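Local coordinates for tyrocidine synthetase 3 (Brevibacillus brevis, PDB 2JGP), which probably carries the growing peptide on a carrier domain and, through the adjoining condensation domain, catalyses peptide bond formation in nonribosomal synthesis of the antibiotic tyrocidine, at residues S189-F194 / F217-H222; F432-S437 / A469-E474. One frame throughout, in Å; residues are numbered along the deposited sequence.

Interaction 1: residues S189-F194 / F217-H222; sequences SLVQPF and FTDMHH
Carboxylate oxygen OD2 of D219 meets L190 O and Q192 N through a shared ordered water, held between D219 and the loop at L190-Q192. OD2 of D219 lies 2.5 Å from that water, which also bonds L190 O (2.7 Å) and accepts a hydrogen bond from Q192 N (2.9 Å). The water relays one polar link between loop 189-194 and strand 217-220; N120 ND2, bonded to both Q192 O and D219 OD2, provides a second. The other oxygen, OD1, is bonded by M121 N, so that a buried carboxylate is satisfied through both oxygens. D219 CG stands anti to its backbone N (chi1 -163°), and OD2 also rests on V191 CG1.

Apolar packing adds to the polar link. L190 CB sits over one face of the F217 ring, 3.9 Å from its centroid, in a CH-pi contact, while V191 CG2 meets the rim of the same ring near its plane, 3.9 Å from F217 CE1. Beyond D219, the F194 ring spans the backbone from D219 to H221: H221 N lies over one face, D219 O is at the edge, and F194 CZ approaches M220 CA to 3.7 Å. The F194 and H221 side chains run antiparallel, with F194 CD1 at the edge of the imidazole, and H221 is tied by ND1 to S223 and by NE2 to D110. Consecutive H221 and H222 open the HHxxxDG signature, so this packing belongs to the strand end leading into the motif that in condensation domains lies at the active site.

Interaction 2: residues F432-S437 / A469-E474; sequences FTFQNS and ATEERE
Backbone bonding between T433-Q435 and A469-E471 sets the pairing, with two strands running parallel at only 5° to each other. A469 N donates to T433 O (2.9 Å). Q435 then bonds on both sides of T470: its N gives to A469 O (3.0 Å) and its O takes the nearly straight bond from E471 N (3.0 Å, 174° at the hydrogen). A CA-H...O contact from F434 CA to A469 O adds to this pattern.

Apolar contact is made by F434, whose CG is anti to the backbone N (chi1 173°); its CD1 touches A469 CB at 3.6 Å. The ring also packs on L329, Y330 and L333 of helix 329-345.

Polar side chains join the segments at and just beyond the strand ends. The N436 amide and E471 carboxylate lie side by side and nearly coplanar, yet the bond from N436 ND2 to E471 OE1 is weak; E471 OE2 is bonded by H319. F434 CZ, at the ring edge, lies 4.0 Å from E471 OE1. S437 OG donates to E472 OE1 (3.0 Å) from well above the carboxylate plane. The whole is a parallel strand pair in a mixed, helix-covered sheet, as found in the C-terminal half of the condensation-domain fold.

How the interactions relate
Interactions 1 and 2 have centres 27 Å apart and nearest atoms about 12 Å apart, so they do not touch. They fall in different halves of the condensation domain, a fold of two chloramphenicol acetyltransferase-like halves with the active site between them. Interaction 1 lies in the N-terminal half and ends at the histidines of the signature motif; interaction 2 belongs to the C-terminal half. The chain nevertheless connects them: between the segments 432-437 and 469-474 it contributes strand 447-451 to the sheet that contains strand 213-220, leaving one half and returning. H222 also touches M370, which precedes strand 373-379, bringing the motif against later parts of the chain.

Interaction 1: residues S189-F194 / F217-H222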
# COMPACT_ATOMS: atom_id res chain seq x y z
N SER A 189 -2.71 -11.12 -25.65
CA SER A 189 -4.07 -11.58 -26.00
C SER A 189 -4.69 -12.48 -24.93
O SER A 189 -5.92 -12.58 -24.84
CB SER A 189 -4.06 -12.30 -27.35
OG SER A 189 -3.38 -13.54 -27.27
N LEU A 190 -3.85 -13.13 -24.12
CA LEU A 190 -4.34 -14.00 -23.05
C LEU A 190 -4.92 -13.22 -21.86
O LEU A 190 -5.58 -13.80 -21.00
CB LEU A 190 -3.24 -14.96 -22.56
CG LEU A 190 -2.79 -16.02 -23.57
CD1 LEU A 190 -1.77 -16.96 -22.95
CD2 LEU A 190 -3.97 -16.82 -24.13
N VAL A 191 -4.66 -11.91 -21.80
CA VAL A 191 -5.25 -11.06 -20.78
C VAL A 191 -6.70 -10.76 -21.17
O VAL A 191 -6.96 -10.00 -22.11
CB VAL A 191 -4.45 -9.77 -20.56
CG1 VAL A 191 -5.04 -8.96 -19.40
CG2 VAL A 191 -2.98 -10.10 -20.27
N GLN A 192 -7.63 -11.37 -20.44
CA GLN A 192 -9.04 -11.36 -20.79
C GLN A 192 -9.87 -11.18 -19.53
O GLN A 192 -9.39 -11.49 -18.44
CB GLN A 192 -9.42 -12.68 -21.46
CG GLN A 192 -8.84 -12.90 -22.85
CD GLN A 192 -9.49 -12.03 -23.90
OE1 GLN A 192 -10.70 -11.77 -23.86
NE2 GLN A 192 -8.69 -11.58 -24.87
N PRO A 193 -11.10 -10.68 -19.68
CA PRO A 193 -11.95 -10.45 -18.52
C PRO A 193 -12.33 -11.74 -17.78
O PRO A 193 -12.27 -12.84 -18.34
CB PRO A 193 -13.18 -9.75 -19.10
CG PRO A 193 -13.15 -9.99 -20.55
CD PRO A 193 -11.76 -10.28 -20.94
N PHE A 194 -12.69 -11.58 -16.52
CA PHE A 194 -13.13 -12.67 -15.68
C PHE A 194 -14.62 -12.53 -15.45
O PHE A 194 -15.12 -11.41 -15.24
CB PHE A 194 -12.43 -12.62 -14.32
CG PHE A 194 -10.99 -13.04 -14.37
CD1 PHE A 194 -9.99 -12.12 -14.62
CD2 PHE A 194 -10.64 -14.36 -14.16
CE1 PHE A 194 -8.66 -12.51 -14.66
CE2 PHE A 194 -9.32 -14.76 -14.20
CZ PHE A 194 -8.33 -13.83 -14.45
N PHE A 217 2.41 -17.91 -17.88
CA PHE A 217 1.49 -16.78 -17.84
C PHE A 217 0.46 -17.01 -16.75
O PHE A 217 -0.21 -18.04 -16.74
CB PHE A 217 0.80 -16.61 -19.20
CG PHE A 217 -0.33 -15.63 -19.16
CD1 PHE A 217 -0.10 -14.27 -19.37
CD2 PHE A 217 -1.64 -16.06 -18.92
CE1 PHE A 217 -1.16 -13.36 -19.32
CE2 PHE A 217 -2.69 -15.14 -18.87
CZ PHE A 217 -2.45 -13.80 -19.07
N THR A 218 0.32 -16.04 -15.86
CA THR A 218 -0.66 -16.11 -14.78
C THR A 218 -1.47 -14.82 -14.76
O THR A 218 -0.93 -13.73 -14.97
CB THR A 218 0.02 -16.32 -13.41
OG1 THR A 218 0.83 -17.51 -13.45
CG2 THR A 218 -1.01 -16.45 -12.30
N ASP A 219 -2.78 -14.94 -14.54
CA ASP A 219 -3.64 -13.77 -14.43
C ASP A 219 -4.68 -14.03 -13.35
O ASP A 219 -5.07 -15.18 -13.13
CB ASP A 219 -4.31 -13.45 -15.76
CG ASP A 219 -4.88 -12.04 -15.83
OD1 ASP A 219 -4.83 -11.29 -14.83
OD2 ASP A 219 -5.36 -11.67 -16.92
N MET A 220 -5.09 -12.97 -12.67
CA MET A 220 -6.11 -13.08 -11.64
C MET A 220 -6.79 -11.75 -11.52
O MET A 220 -6.27 -10.73 -12.00
CB MET A 220 -5.50 -13.53 -10.30
CG MET A 220 -4.57 -12.53 -9.63
SD MET A 220 -3.54 -13.26 -8.32
CE MET A 220 -2.22 -13.98 -9.29
N HIS A 221 -7.97 -11.75 -10.89
CA HIS A 221 -8.76 -10.55 -10.79
C HIS A 221 -8.40 -9.79 -9.51
O HIS A 221 -8.22 -10.40 -8.46
CB HIS A 221 -10.25 -10.88 -10.82
CG HIS A 221 -11.11 -9.68 -11.08
ND1 HIS A 221 -11.56 -8.87 -10.06
CD2 HIS A 221 -11.56 -9.14 -12.23
CE1 HIS A 221 -12.28 -7.89 -10.58
NE2 HIS A 221 -12.29 -8.02 -11.89
N HIS A 222 -8.30 -8.47 -9.61
CA HIS A 222 -7.82 -7.65 -8.49
C HIS A 222 -8.75 -7.66 -7.27
O HIS A 222 -8.34 -7.24 -6.19
CB HIS A 222 -7.56 -6.20 -8.94
CG HIS A 222 -6.41 -5.55 -8.24
ND1 HIS A 222 -6.22 -5.65 -6.88
CD2 HIS A 222 -5.37 -4.81 -8.72
CE1 HIS A 222 -5.13 -4.98 -6.54
NE2 HIS A 222 -4.59 -4.47 -7.64
O HOH W 1 -6.51 -13.26 -18.49

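Interaction 2: residues F432-S437 / A469-E474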
# COMPACT_ATOMS: atom_id res chain seq x y z
N PHE A 432 3.03 8.76 -4.50
CA PHE A 432 4.41 8.51 -4.07
C PHE A 432 4.50 7.11 -3.48
O PHE A 432 3.66 6.75 -2.65
CB PHE A 432 4.83 9.55 -3.03
CG PHE A 432 6.15 9.26 -2.38
CD1 PHE A 432 7.33 9.67 -2.98
CD2 PHE A 432 6.21 8.57 -1.18
CE1 PHE A 432 8.55 9.40 -2.40
CE2 PHE A 432 7.44 8.30 -0.59
CZ PHE A 432 8.60 8.71 -1.20
N THR A 433 5.49 6.33 -3.91
CA THR A 433 5.77 5.02 -3.30
C THR A 433 7.26 4.83 -3.03
O THR A 433 8.10 5.42 -3.69
CB THR A 433 5.28 3.83 -4.17
OG1 THR A 433 6.11 3.70 -5.33
CG2 THR A 433 3.83 4.02 -4.59
N PHE A 434 7.57 3.99 -2.04
CA PHE A 434 8.96 3.65 -1.71
C PHE A 434 9.06 2.15 -1.44
O PHE A 434 8.28 1.61 -0.65
CB PHE A 434 9.46 4.47 -0.52
CG PHE A 434 10.82 4.05 -0.01
CD1 PHE A 434 11.94 4.17 -0.82
CD2 PHE A 434 10.98 3.54 1.27
CE1 PHE A 434 13.19 3.78 -0.37
CE2 PHE A 434 12.23 3.15 1.74
CZ PHE A 434 13.34 3.27 0.91
N GLN A 435 9.98 1.47 -2.12
CA GLN A 435 10.13 0.01 -2.01
C GLN A 435 11.59 -0.39 -1.78
O GLN A 435 12.49 0.43 -1.96
CB GLN A 435 9.60 -0.68 -3.28
CG GLN A 435 8.34 -0.06 -3.90
CD GLN A 435 8.65 0.96 -4.99
OE1 GLN A 435 8.44 2.16 -4.82
NE2 GLN A 435 9.15 0.47 -6.13
N ASN A 436 11.81 -1.65 -1.40
CA ASN A 436 13.16 -2.19 -1.17
C ASN A 436 13.53 -3.30 -2.16
O ASN A 436 13.72 -4.46 -1.75
CB ASN A 436 13.29 -2.71 0.27
CG ASN A 436 13.47 -1.60 1.29
OD1 ASN A 436 12.64 -1.43 2.19
ND2 ASN A 436 14.56 -0.85 1.17
N SER A 437 13.63 -2.96 -3.44
CA SER A 437 14.08 -3.89 -4.49
C SER A 437 13.26 -5.18 -4.53
O SER A 437 12.20 -5.26 -3.91
CB SER A 437 15.57 -4.22 -4.29
OG SER A 437 16.11 -4.89 -5.42
N ALA A 469 10.39 5.64 -5.47
CA ALA A 469 11.77 5.46 -5.02
C ALA A 469 11.98 3.98 -4.73
O ALA A 469 11.14 3.34 -4.09
CB ALA A 469 12.03 6.30 -3.78
N THR A 470 13.08 3.42 -5.22
CA THR A 470 13.40 2.01 -4.99
C THR A 470 14.85 1.86 -4.52
O THR A 470 15.78 2.28 -5.21
CB THR A 470 13.19 1.17 -6.27
OG1 THR A 470 11.83 1.33 -6.71
CG2 THR A 470 13.47 -0.30 -6.01
N GLU A 471 15.02 1.26 -3.34
CA GLU A 471 16.35 1.01 -2.79
C GLU A 471 16.90 -0.27 -3.40
O GLU A 471 16.45 -1.36 -3.06
CB GLU A 471 16.28 0.93 -1.26
CG GLU A 471 17.64 0.88 -0.59
CD GLU A 471 17.70 1.70 0.69
OE1 GLU A 471 16.88 1.46 1.60
OE2 GLU A 471 18.58 2.57 0.77
N GLU A 472 17.88 -0.14 -4.29
CA GLU A 472 18.31 -1.24 -5.17
C GLU A 472 19.57 -1.99 -4.72
O GLU A 472 20.06 -2.85 -5.45
CB GLU A 472 18.50 -0.73 -6.61
CG GLU A 472 17.21 -0.63 -7.41
CD GLU A 472 16.66 -1.98 -7.85
OE1 GLU A 472 17.26 -3.03 -7.51
OE2 GLU A 472 15.63 -2.00 -8.57
N ARG A 473 20.07 -1.67 -3.52
CA ARG A 473 21.24 -2.32 -2.89
C ARG A 473 22.53 -1.51 -3.07
O ARG A 473 23.26 -1.29 -2.11
CB ARG A 473 21.43 -3.80 -3.32
CG ARG A 473 22.44 -4.07 -4.45
CD ARG A 473 22.21 -5.42 -5.13
NE ARG A 473 23.08 -5.59 -6.29
CZ ARG A 473 23.00 -6.58 -7.18
NH1 ARG A 473 22.08 -7.53 -7.05
NH2 ARG A 473 23.85 -6.63 -8.20
N GLU A 474 22.80 -1.06 -4.30
CA GLU A 474 23.97 -0.22 -4.56
C GLU A 474 23.59 1.25 -4.78
O GLU A 474 24.46 2.09 -5.00
CB GLU A 474 24.82 -0.76 -5.73
CG GLU A 474 24.23 -0.61 -7.14
CD GLU A 474 23.17 -1.65 -7.45
OE1 GLU A 474 23.44 -2.54 -8.29
OE2 GLU A 474 22.08 -1.58 -6.85